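Glutaredoxin-glutathione complex (PDB 5KQA) probably acts as a glutathione-dependent thiol-disulfide oxidoreductase of the thioredoxin superfamily, and binds glutathione in a pocket on its surface. Local coordinates at residues E72-G75 with D76-A80; L23-A26 with L27-A30; A80-L83 with Q84-G87; T66-L69 with D70-S73; K55-D58 with Q59-A62. All coordinates share one frame; numbering follows the deposited sequence.

Contact 1 (E72-G75 with D76-A80); sequences ESDG and DAIQA. With GSH (glutathione), chain B.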
loop_
_atom_site.group_PDB
_atom_site.type_symbol
_atom_site.label_atom_id
_atom_site.label_comp_id
_atom_site.label_asym_id
_atom_site.label_seq_id
_atom_site.Cartn_x
_atom_site.Cartn_y
_atom_site.Cartn_z
ATOM N N GLU A 72 3.943 11.639 7.665
ATOM C CA GLU A 72 5.303 11.623 7.151
ATOM C C GLU A 72 5.656 13.028 6.671
ATOM O O GLU A 72 4.831 13.677 6.027
ATOM C CB GLU A 72 5.436 10.600 6.019
ATOM C CG GLU A 72 5.181 9.158 6.453
ATOM C CD GLU A 72 6.338 8.560 7.243
ATOM O OE1 GLU A 72 7.465 9.081 7.150
ATOM O OE2 GLU A 72 6.123 7.556 7.951
ATOM N N SER A 73 6.855 13.517 6.987
ATOM C CA SER A 73 7.227 14.854 6.528
ATOM C C SER A 73 7.212 14.937 5.003
ATOM O O SER A 73 6.858 15.971 4.443
ATOM C CB SER A 73 8.605 15.271 7.051
ATOM O OG SER A 73 9.608 14.345 6.670
ATOM N N ASP A 74 7.593 13.855 4.323
ATOM C CA ASP A 74 7.606 13.881 2.859
ATOM C C ASP A 74 6.388 13.172 2.263
ATOM O O ASP A 74 6.443 12.665 1.141
ATOM C CB ASP A 74 8.901 13.270 2.322
ATOM C CG ASP A 74 9.105 11.845 2.778
ATOM O OD1 ASP A 74 8.249 11.332 3.534
ATOM O OD2 ASP A 74 10.128 11.238 2.390
ATOM N N GLY A 75 5.286 13.166 3.011
ATOM C CA GLY A 75 4.032 12.574 2.555
ATOM C C GLY A 75 3.507 13.061 1.207
ATOM O O GLY A 75 3.050 12.263 0.388
ATOM N N ASP A 76 3.559 14.364 0.964
ATOM C CA ASP A 76 3.176 14.885 -0.354
ATOM C C ASP A 76 4.085 14.346 -1.468
ATOM O O ASP A 76 3.608 13.971 -2.545
ATOM C CB ASP A 76 3.201 16.414 -0.363
ATOM C CG ASP A 76 2.230 17.024 0.647
ATOM O OD1 ASP A 76 1.292 16.319 1.081
ATOM O OD2 ASP A 76 2.412 18.207 1.011
ATOM N N ALA A 77 5.393 14.325 -1.219
ATOM C CA ALA A 77 6.329 13.791 -2.203
ATOM C C ALA A 77 6.080 12.303 -2.409
ATOM O O ALA A 77 6.124 11.806 -3.538
ATOM C CB ALA A 77 7.767 14.037 -1.775
ATOM N N ILE A 78 5.800 11.581 -1.328
ATOM C CA ILE A 78 5.510 10.157 -1.475
ATOM C C ILE A 78 4.222 9.945 -2.290
ATOM O O ILE A 78 4.161 9.069 -3.150
ATOM C CB ILE A 78 5.395 9.459 -0.119
ATOM C CG1 ILE A 78 6.728 9.573 0.635
ATOM C CG2 ILE A 78 4.990 7.983 -0.310
ATOM C CD1 ILE A 78 6.651 9.189 2.107
ATOM N N GLN A 79 3.202 10.759 -2.043
ATOM C CA GLN A 79 1.957 10.589 -2.783
ATOM C C GLN A 79 2.184 10.907 -4.268
ATOM O O GLN A 79 1.624 10.251 -5.145
ATOM C CB GLN A 79 0.843 11.465 -2.195
ATOM C CG GLN A 79 -0.555 11.043 -2.660
ATOM C CD GLN A 79 -1.670 11.552 -1.754
ATOM O OE1 GLN A 79 -1.432 12.334 -0.832
ATOM N NE2 GLN A 79 -2.899 11.105 -2.018
ATOM N N ALA A 80 3.026 11.898 -4.544
ATOM C CA ALA A 80 3.378 12.236 -5.917
ATOM C C ALA A 80 4.150 11.105 -6.596
ATOM O O ALA A 80 3.933 10.812 -7.774
ATOM C CB ALA A 80 4.195 13.533 -5.959
HETATM N N1 GSH B . -12.125 3.777 -4.730
HETATM C CA1 GSH B . -11.081 4.148 -3.831
HETATM C C1 GSH B . -10.776 2.942 -2.972
HETATM O O11 GSH B . -9.665 2.845 -2.385
HETATM O O12 GSH B . -11.636 2.023 -2.859
HETATM C CB1 GSH B . -11.496 5.350 -2.992
HETATM C CG1 GSH B . -10.411 5.711 -1.983
HETATM C CD1 GSH B . -10.488 7.177 -1.559
HETATM O OE1 GSH B . -11.373 7.897 -1.983
HETATM N N2 GSH B . -9.518 7.714 -0.661
HETATM C CA2 GSH B . -9.555 9.083 -0.253
HETATM C C2 GSH B . -8.419 9.884 -0.838
HETATM O O2 GSH B . -7.312 9.393 -0.999
HETATM C CB2 GSH B . -9.329 9.216 1.236
HETATM S SG2 GSH B . -10.797 8.861 2.161
HETATM N N3 GSH B . -8.640 11.250 -1.153
HETATM C CA3 GSH B . -7.566 12.030 -1.663
HETATM C C3 GSH B . -6.481 12.128 -0.592
HETATM O O31 GSH B . -5.269 12.221 -0.921
HETATM O O32 GSH B . -6.770 12.111 0.640
HETATM O O HOH W 1 4.349 16.099 3.040
#

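Contact 2 (L23-A26 with L27-A30); sequences LKMA and LQKA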
loop_
_atom_site.group_PDB
_atom_site.type_symbol
_atom_site.label_atom_id
_atom_site.label_comp_id
_atom_site.label_asym_id
_atom_site.label_seq_id
_atom_site.Cartn_x
_atom_site.Cartn_y
_atom_site.Cartn_z
ATOM N N LEU A 23 11.034 14.152 -5.287
ATOM C CA LEU A 23 10.207 13.080 -5.840
ATOM C C LEU A 23 11.023 11.803 -5.970
ATOM O O LEU A 23 10.553 10.719 -5.638
ATOM C CB LEU A 23 9.620 13.482 -7.198
ATOM C CG LEU A 23 8.375 12.705 -7.647
ATOM C CD1 LEU A 23 7.442 13.610 -8.445
ATOM C CD2 LEU A 23 8.753 11.469 -8.462
ATOM N N LYS A 24 12.256 11.948 -6.443
ATOM C CA LYS A 24 13.173 10.823 -6.586
ATOM C C LYS A 24 13.455 10.134 -5.244
ATOM O O LYS A 24 13.397 8.913 -5.148
ATOM C CB LYS A 24 14.481 11.300 -7.221
ATOM C CG LYS A 24 15.520 10.216 -7.385
ATOM C CD LYS A 24 16.783 10.763 -8.019
ATOM C CE LYS A 24 18.008 10.378 -7.210
ATOM N NZ LYS A 24 19.270 10.775 -7.896
ATOM N N MET A 25 13.779 10.927 -4.226
ATOM C CA MET A 25 14.010 10.428 -2.871
ATOM C C MET A 25 12.768 9.752 -2.288
ATOM O O MET A 25 12.853 8.691 -1.676
ATOM C CB MET A 25 14.450 11.568 -1.957
ATOM C CG MET A 25 15.824 12.131 -2.272
ATOM S SD MET A 25 17.125 10.891 -2.094
ATOM C CE MET A 25 17.334 10.381 -3.788
ATOM N N ALA A 26 11.615 10.380 -2.473
ATOM C CA ALA A 26 10.352 9.800 -2.026
ATOM C C ALA A 26 10.053 8.453 -2.712
ATOM O O ALA A 26 9.583 7.513 -2.075
ATOM C CB ALA A 26 9.215 10.788 -2.272
ATOM N N LEU A 27 10.310 8.369 -4.012
ATOM C CA LEU A 27 10.113 7.122 -4.741
ATOM C C LEU A 27 11.032 6.032 -4.197
ATOM O O LEU A 27 10.591 4.915 -3.947
ATOM C CB LEU A 27 10.358 7.318 -6.238
ATOM C CG LEU A 27 10.172 6.061 -7.102
ATOM C CD1 LEU A 27 8.712 5.618 -7.128
ATOM C CD2 LEU A 27 10.688 6.294 -8.517
ATOM N N GLN A 28 12.312 6.355 -4.019
ATOM C CA GLN A 28 13.246 5.399 -3.425
ATOM C C GLN A 28 12.742 4.909 -2.067
ATOM O O GLN A 28 12.762 3.710 -1.790
ATOM C CB GLN A 28 14.646 6.016 -3.288
ATOM C CG GLN A 28 15.380 6.102 -4.633
ATOM C CD GLN A 28 16.774 6.718 -4.542
ATOM O OE1 GLN A 28 17.380 6.781 -3.468
ATOM N NE2 GLN A 28 17.285 7.178 -5.682
ATOM N N LYS A 29 12.272 5.835 -1.234
ATOM C CA LYS A 29 11.722 5.471 0.066
ATOM C C LYS A 29 10.545 4.505 -0.070
ATOM O O LYS A 29 10.466 3.520 0.658
ATOM C CB LYS A 29 11.276 6.720 0.836
ATOM C CG LYS A 29 10.500 6.395 2.104
ATOM C CD LYS A 29 10.254 7.619 2.991
ATOM C CE LYS A 29 9.594 7.207 4.328
ATOM N NZ LYS A 29 9.618 8.288 5.353
ATOM N N ALA A 30 9.621 4.804 -0.983
ATOM C CA ALA A 30 8.426 3.974 -1.182
ATOM C C ALA A 30 8.802 2.594 -1.710
ATOM O O ALA A 30 8.253 1.582 -1.273
ATOM C CB ALA A 30 7.457 4.652 -2.132
HETATM O O HOH W 2 14.126 7.201 -7.149
#

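Contact 3 (A80-L83 with Q84-G87); sequences AALL and QWTG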
loop_
_atom_site.group_PDB
_atom_site.type_symbol
_atom_site.label_atom_id
_atom_site.label_comp_id
_atom_site.label_asym_id
_atom_site.label_seq_id
_atom_site.Cartn_x
_atom_site.Cartn_y
_atom_site.Cartn_z
ATOM N N ALA A 80 3.026 11.898 -4.544
ATOM C CA ALA A 80 3.378 12.236 -5.917
ATOM C C ALA A 80 4.150 11.105 -6.596
ATOM O O ALA A 80 3.933 10.812 -7.774
ATOM C CB ALA A 80 4.195 13.533 -5.959
ATOM N N ALA A 81 5.065 10.486 -5.862
ATOM C CA ALA A 81 5.834 9.367 -6.398
ATOM C C ALA A 81 4.930 8.161 -6.689
ATOM O O ALA A 81 5.126 7.443 -7.675
ATOM C CB ALA A 81 6.946 8.985 -5.437
ATOM N N LEU A 82 3.930 7.950 -5.839
ATOM C CA LEU A 82 3.028 6.811 -6.019
ATOM C C LEU A 82 2.141 7.032 -7.234
ATOM O O LEU A 82 1.771 6.081 -7.924
ATOM C CB LEU A 82 2.168 6.583 -4.775
ATOM C CG LEU A 82 2.848 6.039 -3.512
ATOM C CD1 LEU A 82 1.925 6.213 -2.309
ATOM C CD2 LEU A 82 3.290 4.557 -3.647
ATOM N N LEU A 83 1.799 8.294 -7.495
ATOM C CA LEU A 83 1.059 8.640 -8.703
ATOM C C LEU A 83 1.898 8.327 -9.942
ATOM O O LEU A 83 1.433 7.685 -10.872
ATOM C CB LEU A 83 0.659 10.120 -8.697
ATOM C CG LEU A 83 0.011 10.672 -9.982
ATOM C CD1 LEU A 83 -1.170 9.813 -10.462
ATOM C CD2 LEU A 83 -0.437 12.114 -9.776
ATOM N N GLN A 84 3.135 8.800 -9.958
ATOM C CA GLN A 84 4.028 8.512 -11.068
ATOM C C GLN A 84 4.186 7.002 -11.285
ATOM O O GLN A 84 4.162 6.510 -12.408
ATOM C CB GLN A 84 5.392 9.152 -10.827
ATOM C CG GLN A 84 6.451 8.741 -11.843
ATOM C CD GLN A 84 7.838 9.182 -11.437
ATOM O OE1 GLN A 84 8.695 8.360 -11.087
ATOM N NE2 GLN A 84 8.071 10.487 -11.479
ATOM N N TRP A 85 4.325 6.276 -10.188
ATOM C CA TRP A 85 4.595 4.846 -10.211
ATOM C C TRP A 85 3.373 3.987 -10.549
ATOM O O TRP A 85 3.496 2.983 -11.270
ATOM C CB TRP A 85 5.153 4.457 -8.849
ATOM C CG TRP A 85 5.677 3.070 -8.665
ATOM C CD1 TRP A 85 5.919 2.130 -9.621
ATOM C CD2 TRP A 85 6.046 2.481 -7.412
ATOM N NE1 TRP A 85 6.405 0.980 -9.037
ATOM C CE2 TRP A 85 6.489 1.170 -7.682
ATOM C CE3 TRP A 85 6.019 2.932 -6.084
ATOM C CZ2 TRP A 85 6.926 0.311 -6.679
ATOM C CZ3 TRP A 85 6.445 2.074 -5.086
ATOM C CH2 TRP A 85 6.891 0.774 -5.391
ATOM N N THR A 86 2.204 4.364 -10.030
ATOM C CA THR A 86 1.007 3.508 -10.137
ATOM C C THR A 86 -0.211 4.131 -10.855
ATOM O O THR A 86 -1.206 3.443 -11.087
ATOM C CB THR A 86 0.507 3.059 -8.738
ATOM O OG1 THR A 86 -0.051 4.180 -8.049
ATOM C CG2 THR A 86 1.635 2.427 -7.886
ATOM N N GLY A 87 -0.160 5.423 -11.160
ATOM C CA GLY A 87 -1.288 6.098 -11.790
ATOM C C GLY A 87 -2.447 6.381 -10.853
ATOM O O GLY A 87 -3.472 6.956 -11.238
#

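Contact 4 (T66-L69 with D70-S73); sequences TIEL and DQES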
loop_
_atom_site.group_PDB
_atom_site.type_symbol
_atom_site.label_atom_id
_atom_site.label_comp_id
_atom_site.label_asym_id
_atom_site.label_seq_id
_atom_site.Cartn_x
_atom_site.Cartn_y
_atom_site.Cartn_z
ATOM N N THR A 66 1.719 -0.488 7.647
ATOM C CA THR A 66 1.000 0.739 7.353
ATOM C C THR A 66 1.963 1.915 7.307
ATOM O O THR A 66 2.848 2.048 8.164
ATOM C CB THR A 66 -0.074 1.040 8.406
ATOM O OG1 THR A 66 -1.047 -0.000 8.400
ATOM C CG2 THR A 66 -0.752 2.364 8.104
ATOM N N ILE A 67 1.776 2.781 6.319
ATOM C CA ILE A 67 2.550 4.005 6.228
ATOM C C ILE A 67 1.565 5.155 6.068
ATOM O O ILE A 67 0.915 5.290 5.036
ATOM C CB ILE A 67 3.552 3.984 5.047
ATOM C CG1 ILE A 67 4.565 2.835 5.200
ATOM C CG2 ILE A 67 4.283 5.320 4.945
ATOM C CD1 ILE A 67 5.609 3.070 6.322
ATOM N N GLU A 68 1.441 5.970 7.106
ATOM C CA GLU A 68 0.475 7.064 7.107
ATOM C C GLU A 68 1.083 8.310 6.488
ATOM O O GLU A 68 1.889 8.979 7.128
ATOM C CB GLU A 68 0.007 7.366 8.534
ATOM C CG GLU A 68 -0.622 6.186 9.265
ATOM C CD GLU A 68 -2.008 5.850 8.745
ATOM O OE1 GLU A 68 -2.359 6.342 7.656
ATOM O OE2 GLU A 68 -2.754 5.105 9.423
ATOM N N LEU A 69 0.695 8.630 5.255
ATOM C CA LEU A 69 1.327 9.733 4.534
ATOM C C LEU A 69 1.156 11.084 5.242
ATOM O O LEU A 69 2.042 11.948 5.187
ATOM C CB LEU A 69 0.776 9.821 3.116
ATOM C CG LEU A 69 0.952 8.593 2.233
ATOM C CD1 LEU A 69 0.487 8.933 0.821
ATOM C CD2 LEU A 69 2.395 8.129 2.256
ATOM N N ASP A 70 0.024 11.252 5.918
ATOM C CA ASP A 70 -0.280 12.496 6.630
ATOM C C ASP A 70 0.631 12.707 7.841
ATOM O O ASP A 70 0.670 13.787 8.417
ATOM C CB ASP A 70 -1.743 12.500 7.086
ATOM C CG ASP A 70 -2.083 11.288 7.911
ATOM O OD1 ASP A 70 -1.842 10.165 7.425
ATOM O OD2 ASP A 70 -2.559 11.445 9.053
ATOM N N GLN A 71 1.353 11.664 8.232
ATOM C CA GLN A 71 2.244 11.749 9.381
ATOM C C GLN A 71 3.706 11.703 8.966
ATOM O O GLN A 71 4.602 11.703 9.805
ATOM C CB GLN A 71 1.943 10.621 10.354
ATOM C CG GLN A 71 0.532 10.712 10.902
ATOM C CD GLN A 71 0.332 9.807 12.067
ATOM O OE1 GLN A 71 1.124 9.825 13.001
ATOM N NE2 GLN A 71 -0.717 8.984 12.021
ATOM N N GLU A 72 3.943 11.639 7.665
ATOM C CA GLU A 72 5.303 11.623 7.151
ATOM C C GLU A 72 5.656 13.028 6.671
ATOM O O GLU A 72 4.831 13.677 6.027
ATOM C CB GLU A 72 5.436 10.600 6.019
ATOM C CG GLU A 72 5.181 9.158 6.453
ATOM C CD GLU A 72 6.338 8.560 7.243
ATOM O OE1 GLU A 72 7.465 9.081 7.150
ATOM O OE2 GLU A 72 6.123 7.556 7.951
ATOM N N SER A 73 6.855 13.517 6.987
ATOM C CA SER A 73 7.227 14.854 6.528
ATOM C C SER A 73 7.212 14.937 5.003
ATOM O O SER A 73 6.858 15.971 4.443
ATOM C CB SER A 73 8.605 15.271 7.051
ATOM O OG SER A 73 9.608 14.345 6.670
HETATM O O HOH W 3 3.858 6.411 8.643
#

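Contact 5 (K55-D58 with Q59-A62); sequences KLFD and QLGA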
loop_
_atom_site.group_PDB
_atom_site.type_symbol
_atom_site.label_atom_id
_atom_site.label_comp_id
_atom_site.label_asym_id
_atom_site.label_seq_id
_atom_site.Cartn_x
_atom_site.Cartn_y
_atom_site.Cartn_z
ATOM N N LYS A 55 -8.831 -3.462 8.277
ATOM C CA LYS A 55 -9.723 -4.376 8.985
ATOM C C LYS A 55 -9.818 -5.735 8.271
ATOM O O LYS A 55 -9.784 -6.787 8.911
ATOM C CB LYS A 55 -11.109 -3.741 9.125
ATOM C CG LYS A 55 -12.048 -4.446 10.083
ATOM C CD LYS A 55 -13.269 -3.571 10.355
ATOM C CE LYS A 55 -14.192 -4.174 11.408
ATOM N NZ LYS A 55 -14.849 -5.431 10.943
ATOM N N LEU A 56 -9.936 -5.708 6.945
ATOM C CA LEU A 56 -9.939 -6.941 6.150
ATOM C C LEU A 56 -8.664 -7.749 6.368
ATOM O O LEU A 56 -8.719 -8.946 6.639
ATOM C CB LEU A 56 -10.094 -6.632 4.656
ATOM C CG LEU A 56 -10.010 -7.862 3.734
ATOM C CD1 LEU A 56 -11.291 -8.665 3.778
ATOM C CD2 LEU A 56 -9.667 -7.494 2.314
ATOM N N PHE A 57 -7.513 -7.097 6.231
ATOM C CA PHE A 57 -6.235 -7.773 6.430
ATOM C C PHE A 57 -6.099 -8.304 7.854
ATOM O O PHE A 57 -5.552 -9.385 8.054
ATOM C CB PHE A 57 -5.066 -6.836 6.104
ATOM C CG PHE A 57 -4.936 -6.529 4.654
ATOM C CD1 PHE A 57 -5.124 -7.526 3.706
ATOM C CD2 PHE A 57 -4.642 -5.248 4.227
ATOM C CE1 PHE A 57 -5.012 -7.254 2.360
ATOM C CE2 PHE A 57 -4.534 -4.968 2.877
ATOM C CZ PHE A 57 -4.716 -5.972 1.945
ATOM N N ASP A 58 -6.587 -7.550 8.839
ATOM C CA ASP A 58 -6.585 -8.023 10.227
ATOM C C ASP A 58 -7.313 -9.363 10.337
ATOM O O ASP A 58 -6.789 -10.336 10.893
ATOM C CB ASP A 58 -7.248 -7.004 11.171
ATOM C CG ASP A 58 -6.425 -5.727 11.348
ATOM O OD1 ASP A 58 -5.187 -5.765 11.186
ATOM O OD2 ASP A 58 -7.027 -4.676 11.662
ATOM N N GLN A 59 -8.525 -9.401 9.791
ATOM C CA GLN A 59 -9.394 -10.571 9.889
ATOM C C GLN A 59 -8.849 -11.767 9.091
ATOM O O GLN A 59 -9.080 -12.927 9.449
ATOM C CB GLN A 59 -10.807 -10.193 9.431
ATOM C CG GLN A 59 -11.454 -9.141 10.340
ATOM C CD GLN A 59 -12.824 -8.692 9.869
ATOM O OE1 GLN A 59 -13.103 -8.662 8.671
ATOM N NE2 GLN A 59 -13.687 -8.339 10.815
ATOM N N LEU A 60 -8.103 -11.484 8.028
ATOM C CA LEU A 60 -7.484 -12.539 7.227
ATOM C C LEU A 60 -6.228 -13.098 7.874
ATOM O O LEU A 60 -5.671 -14.086 7.394
ATOM C CB LEU A 60 -7.122 -12.030 5.834
ATOM C CG LEU A 60 -8.231 -11.644 4.865
ATOM C CD1 LEU A 60 -7.587 -11.187 3.563
ATOM C CD2 LEU A 60 -9.191 -12.803 4.629
ATOM N N GLY A 61 -5.762 -12.461 8.946
ATOM C CA GLY A 61 -4.551 -12.907 9.624
ATOM C C GLY A 61 -3.271 -12.509 8.902
ATOM O O GLY A 61 -2.214 -13.125 9.067
ATOM N N ALA A 62 -3.360 -11.461 8.096
ATOM C CA ALA A 62 -2.217 -11.021 7.308
ATOM C C ALA A 62 -1.495 -9.875 8.004
ATOM O O ALA A 62 -2.125 -8.959 8.524
ATOM C CB ALA A 62 -2.667 -10.604 5.905
HETATM O O HOH W 4 -2.898 -7.581 10.877
#

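Contact 1 (E72-G75 with D76-A80)
In D74 the CG atom sits between the backbone N and the carbonyl carbon (chi1 58°), while I78 holds CG1 anti to its own carbonyl carbon and runs on nearly extended to CD1 (chi2 167°); together these torsions bring D74 OD1 against the CD1 end of I78, the two side chains crossing at a slant. The approach of D74 OD1 to I78 CD1, 3.0 Å, is unusually tight and its exact length doubtful; OD1 also has a long, weak ion pair with K29. The same isoleucine branch passes the D74 carbonyl, with I78 CG1 3.1 Å from D74 O. D74 occupies the N-cap position, yet it is its backbone that starts the helix: I78 N donates to D74 O at 2.8 Å, and Q79 N follows with a bond to G75 O. Before the helix, E72 to G75 form a type I turn, closed by G75 N on E72 O. D76 N donates to a water at 2.8 Å, which itself donates to S73 O. The next residue after I78, Q79, sends its extended chain to the ligand: NE2 is shared between glutathione O31 (2.8 Å) and R89 O, and K44 bonds to OE1. The stretch leads from strand 65-68 into helix 75-86, with A77 and I78 resting on A26 of helix 20-35 and E72 salt-bridged to K29 of that helix.

Contact 2 (L23-A26 with L27-A30)
K24 O is gripped twice: Q28 N donates to it at 3.0 Å with an almost straight N-H...O angle of 170°, and a water donates to it at 2.7 Å. That water also takes a weak bond from Q28 NE2, 3.5 Å away, so the glutamine amide reaches back to the carbonyl through solvent. The Q28 chain gets there by running extended beyond CG (chi2 180°), which carries its amide out beside two neighbours of the preceding turn, whose end carbons lie next to each other against it. The aliphatic part of K24 runs side by side with Q28 and points the same way, K24 CE 3.6 Å from Q28 NE2. M25 folds back, bent at chi2 and chi3, until its CE methyl stands 3.6 Å from Q28 OE1. Lysine methylenes and a methionine methyl thus pack against a polar amide on the exposed side of the helix. The backbone beneath is regular alpha-helix, with i to i+4 bonds from L27 N to L23 O, K29 N to M25 O and A30 N to A26 O, all of them 2.9 Å long. The other side of helix 20-35 faces inward onto helix 75-86: L23 touches Q84, and L27 lies on A81 and W85, while K29 extends toward its partner E72.

Contact 3 (A80-L83 with Q84-G87)
Starting at CB, which stands 3.4 Å from L82 O, the T86 side chain divides into a hydroxyl that turns back to the preceding turn and a methyl directed to the W85 ring. OG1 lies between the backbone N and the carbonyl carbon (chi1 70°), and this places it 2.6 Å from L82 O, to which it donates. The approach is from above the carbonyl plane, 37° out of it, while T86 N reaches the same oxygen from the opposite face at 2.8 Å. The other branch, CG2, stands 4.1 Å above the W85 ring plane, offset toward its rim. With these bonds helix 75-86 reaches its C-terminal end: G87 leaves helical geometry with a positive phi of 75°, which suits glycine, and its N still donates to L83 O at 2.8 Å. OG1 also accepts from Q88 N just beyond, so the hydroxyl ties the last turn to the chain that follows. A valine in place of T86 would probably leave L82 O with one donor fewer and Q88 N without this acceptor, giving the helix end more freedom to fray. Earlier in the helix, L82 CD2 meets W85 CE3 obliquely at 4.0 Å, and L83 CD1 reaches along to G87 C at 3.7 Å. The W85 ring also meets that of F95 on strand 93-96, and touches Q31 and V34 of helix 20-35.

Contact 4 (T66-L69 with D70-S73)
E68 O accepts from Q71 N at 3.0 Å, and, one residue further along, L69 O accepts from E72 N at 3.1 Å. Both donors stand above the carbonyl planes, 51° out for the first and 71° for the second, consistent with the tight 3-10 winding of L69 to Q71. A water joins the two ends of the turn as well: E68 N donates to it at 2.9 Å, and it donates in turn to E72 OE2; OE1 of the same carboxylate is taken by K29. Around this backbone the acidic and amide side chains gather. Those of E68 and D70 run side by side with their carboxylate planes nearly perpendicular, 82° apart, and E68 OE1 is 3.9 Å from D70 OD1. The Q71 amide lies alongside E68 too, almost parallel to its carboxylate, and its NE2 passes 3.9 Å from E68 CB. D70 OD1 packs on the same carbon at 3.5 Å. The aliphatic part of E72 closes the other side, its CG 3.4 Å from E68 O. Beneath the turn, L69 is buried against I78 and Q79 of helix 75-86 and against V91, while I67 bonds through its backbone to V41 and S43 of strand 39-43. The two neighbouring carboxylates have partners of their own: E68 OE2 forms a salt bridge with K54 and OE1 bonds to S43, while D70 OD2 bonds to T45, which also holds Q71 NE2. The K54 ammonium probably eases the repulsion between E68 and D70, helped by the hydrogen bonds from S43 and T45, where the edge strand gives way to the turn.

Contact 5 (K55-D58 with Q59-A62)
Helix 48-60 is the helical crossover of the beta-alpha-beta unit that joins strand 39-43 to strand 65-68, and its C-terminal end closes with a Schellman motif. F57 O receives A62 N at 3.0 Å, and inside that loop G61 N reaches D58 O at 3.1 Å from above the carbonyl plane. G61 has a positive phi of 78°, the conformation, favourable for glycine, in which the chain leaves the helix. Just before it the i to i+4 pattern still holds, with Q59 N on K55 O and L60 N on L56 O. Apolar side chains fill the inner side of this end. L60 holds CG anti to its carbonyl carbon (chi1 -67°) and is extended beyond it (chi2 180°), which swings CD1 back along the helix to 4.1 Å from L56 CG, the two leucines crossing at a slant. L60 CD1 also comes obliquely to the F57 ring, 4.4 Å from F57 CD1, and A62 CB sits 4.5 Å from F57 CB just past the turn. An alanine at L60 would lose these methyls and probably leave a gap beside L56 and F57, as well as against H111, L116 and L120 of helices 104-112 and 116-122. On the outer side, a water donates both to D58 OD1, at 2.9 Å, and to A62 O, while Y64 OH holds the same carboxylate oxygen. A glycine-ended Schellman turn across which two apolar side chains meet, here F57 and A62, is a classic helix C-cap, returning the chain to the sheet of the thioredoxin fold.

Contacts 1, 2 and 3 form one continuous patch where helix 20-35 lies on helix 75-86: A26 CB packs 3.5 Å from A77 C between contacts 2 and 1, and L27 CD1 meets W85 CE3 at 3.9 Å between contacts 2 and 3. Contact 1 shares E72 and S73 with contact 4 and A80 with contact 3, and K29 NZ salt-bridges E72 OE1 at 2.9 Å. I78 CG2 on L69 CD2, 3.7 Å, joins contacts 1 and 4 next to the glutathione pocket, which Q79 helps to line. Contact 5 stands apart, its centre about 26 Å from that of contact 1, on the opposite side of the chain's centre.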